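Cag38821 (Sulfolobus islandicus rod-shaped virus 1, PDB 2X48) is of unknown function but has a helix-turn-helix-like arrangement of helices consistent with DNA binding. Local coordinates at residues Y32-I37 with R46-Y51. Sequence-based numbering, arbitrary orientation.
Sequences YTVQQI and RKVRRY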
# COMPACT_ATOMS: atom_id res chain seq x y z
N TYR A 32 0.65 -7.79 6.53
CA TYR A 32 -0.73 -7.44 6.19
C TYR A 32 -1.15 -8.29 4.99
O TYR A 32 -0.33 -8.61 4.14
CB TYR A 32 -0.85 -5.93 5.90
CG TYR A 32 -0.81 -5.10 7.16
CD1 TYR A 32 0.39 -4.60 7.64
CD2 TYR A 32 -1.95 -4.86 7.90
CE1 TYR A 32 0.45 -3.85 8.82
CE2 TYR A 32 -1.91 -4.11 9.08
CZ TYR A 32 -0.70 -3.61 9.53
OH TYR A 32 -0.64 -2.86 10.69
N THR A 33 -2.42 -8.68 4.93
CA THR A 33 -2.93 -9.47 3.82
C THR A 33 -3.15 -8.57 2.61
O THR A 33 -3.14 -7.36 2.73
CB THR A 33 -4.25 -10.12 4.19
OG1 THR A 33 -5.22 -9.10 4.47
CG2 THR A 33 -4.07 -11.02 5.42
N VAL A 34 -3.36 -9.18 1.45
CA VAL A 34 -3.65 -8.46 0.22
C VAL A 34 -4.97 -7.68 0.35
O VAL A 34 -5.09 -6.54 -0.12
CB VAL A 34 -3.74 -9.43 -0.97
CG1 VAL A 34 -4.23 -8.72 -2.23
CG2 VAL A 34 -2.39 -10.07 -1.23
N GLN A 35 -5.96 -8.30 0.98
CA GLN A 35 -7.24 -7.64 1.25
C GLN A 35 -6.99 -6.36 2.05
O GLN A 35 -7.52 -5.30 1.72
CB GLN A 35 -8.20 -8.62 1.97
CG GLN A 35 -9.42 -8.00 2.69
CD GLN A 35 -10.46 -7.40 1.74
OE1 GLN A 35 -11.63 -7.84 1.73
NE2 GLN A 35 -10.06 -6.39 0.95
N GLN A 36 -6.15 -6.47 3.08
CA GLN A 36 -5.87 -5.37 3.99
C GLN A 36 -5.02 -4.28 3.35
O GLN A 36 -5.17 -3.11 3.68
CB GLN A 36 -5.19 -5.89 5.27
CG GLN A 36 -6.13 -6.63 6.23
CD GLN A 36 -5.41 -7.49 7.27
OE1 GLN A 36 -4.19 -7.55 7.30
NE2 GLN A 36 -6.17 -8.15 8.11
N ILE A 37 -4.11 -4.65 2.44
CA ILE A 37 -3.30 -3.66 1.73
C ILE A 37 -4.16 -2.86 0.75
O ILE A 37 -4.00 -1.65 0.62
CB ILE A 37 -2.09 -4.31 0.99
CG1 ILE A 37 -1.09 -4.84 2.01
CG2 ILE A 37 -1.39 -3.29 0.11
CD1 ILE A 37 -0.04 -5.75 1.44
N ARG A 46 -6.23 -6.88 -7.12
CA ARG A 46 -5.45 -7.16 -8.32
C ARG A 46 -4.24 -6.23 -8.46
O ARG A 46 -3.14 -6.69 -8.74
CB ARG A 46 -6.33 -7.08 -9.56
CG ARG A 46 -7.32 -8.22 -9.62
CD ARG A 46 -8.36 -8.03 -10.71
NE ARG A 46 -7.81 -8.14 -12.06
CZ ARG A 46 -7.44 -9.28 -12.65
NH1 ARG A 46 -7.53 -10.45 -12.01
NH2 ARG A 46 -6.97 -9.25 -13.90
N LYS A 47 -4.46 -4.93 -8.27
CA LYS A 47 -3.37 -3.95 -8.28
C LYS A 47 -2.30 -4.30 -7.24
O LYS A 47 -1.11 -4.28 -7.52
CB LYS A 47 -3.91 -2.54 -8.02
CG LYS A 47 -4.50 -1.85 -9.23
CD LYS A 47 -3.41 -1.27 -10.13
CE LYS A 47 -4.01 -0.46 -11.26
NZ LYS A 47 -2.98 -0.04 -12.26
N VAL A 48 -2.75 -4.62 -6.03
CA VAL A 48 -1.85 -5.00 -4.94
C VAL A 48 -1.04 -6.26 -5.29
O VAL A 48 0.15 -6.31 -5.01
CB VAL A 48 -2.59 -5.24 -3.61
CG1 VAL A 48 -1.61 -5.68 -2.52
CG2 VAL A 48 -3.36 -3.98 -3.17
N ARG A 49 -1.67 -7.26 -5.91
CA ARG A 49 -0.95 -8.46 -6.33
C ARG A 49 0.15 -8.09 -7.34
O ARG A 49 1.28 -8.56 -7.21
CB ARG A 49 -1.90 -9.53 -6.89
CG ARG A 49 -2.87 -10.11 -5.84
CD ARG A 49 -3.41 -11.49 -6.18
NE ARG A 49 -4.03 -11.57 -7.50
CZ ARG A 49 -5.28 -11.20 -7.80
NH1 ARG A 49 -5.73 -11.33 -9.05
NH2 ARG A 49 -6.09 -10.70 -6.87
N ARG A 50 -0.18 -7.24 -8.31
CA ARG A 50 0.82 -6.70 -9.25
C ARG A 50 1.95 -6.00 -8.51
O ARG A 50 3.12 -6.15 -8.87
CB ARG A 50 0.20 -5.66 -10.18
CG ARG A 50 -0.75 -6.18 -11.22
CD ARG A 50 -1.52 -5.00 -11.86
NE ARG A 50 -1.96 -5.26 -13.23
CZ ARG A 50 -2.70 -4.42 -13.95
NH1 ARG A 50 -3.10 -3.25 -13.43
NH2 ARG A 50 -3.05 -4.73 -15.20
N TYR A 51 1.60 -5.20 -7.51
CA TYR A 51 2.59 -4.43 -6.78
C TYR A 51 3.58 -5.33 -6.06
O TYR A 51 4.77 -5.08 -6.08
CB TYR A 51 1.92 -3.51 -5.76
CG TYR A 51 1.11 -2.35 -6.32
CD1 TYR A 51 1.19 -1.98 -7.67
CD2 TYR A 51 0.28 -1.60 -5.48
CE1 TYR A 51 0.45 -0.92 -8.16
CE2 TYR A 51 -0.45 -0.54 -5.96
CZ TYR A 51 -0.37 -0.20 -7.30
OH TYR A 51 -1.10 0.86 -7.78
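Val48 meets both Val34 and Ile37, and these apolar contacts carry most of the approach between the start of helix 34-41 and helix 45-52. The CA atoms nearest each other across the segments are those of Val34 and Val48, 6.5 Å apart, and the two segments together bury a modest 204 Å². The tight part is the buried Ile37-Val48 pair. Ile37 CG2 approaches the fork of the valine, 3.6 Å from Val48 CG1 and 3.9 Å from Val48 CG2, so one methyl faces both branches. With chi1 at -68°, Ile37 has CG2 opposite its own backbone N and directs this short branch, rather than the CG1 arm, at Val48. Val34 is looser and partly exposed: its CG1 lies 4.0 Å from Val48 CG1, the side chains passing in opposite senses. The same Val34 CG1 reaches the aliphatic part of exposed Arg49, 4.1 Å from Arg49 CG; the arginine chain then bends at chi3 (-54°), and one face of its guanidinium, near the rim, lies over Arg46 CA. Thr33, the N-cap, forms a capping box with Gln36 at the start of helix 34-41: Thr33 OG1 accepts from Gln36 N (3.1 Å), while Gln36 OE1 accepts from Thr33 N (3.2 Å), with that donor above the amide plane. The order of helix 34-41, short turn and helix 45-52 is that of a helix-turn-helix, in which helix 45-52 would be the recognition helix; its exposed arginines are consistent with, though no proof of, DNA binding. Val43 of the turn also touches Val48. Helix 17-29 completes the three-helix core, Leu27 packing on Ile37 and Leu20, Val21 and Ala24 on Tyr51, while Tyr32 touches Gln8 between hairpin strands 3-7 and 10-14.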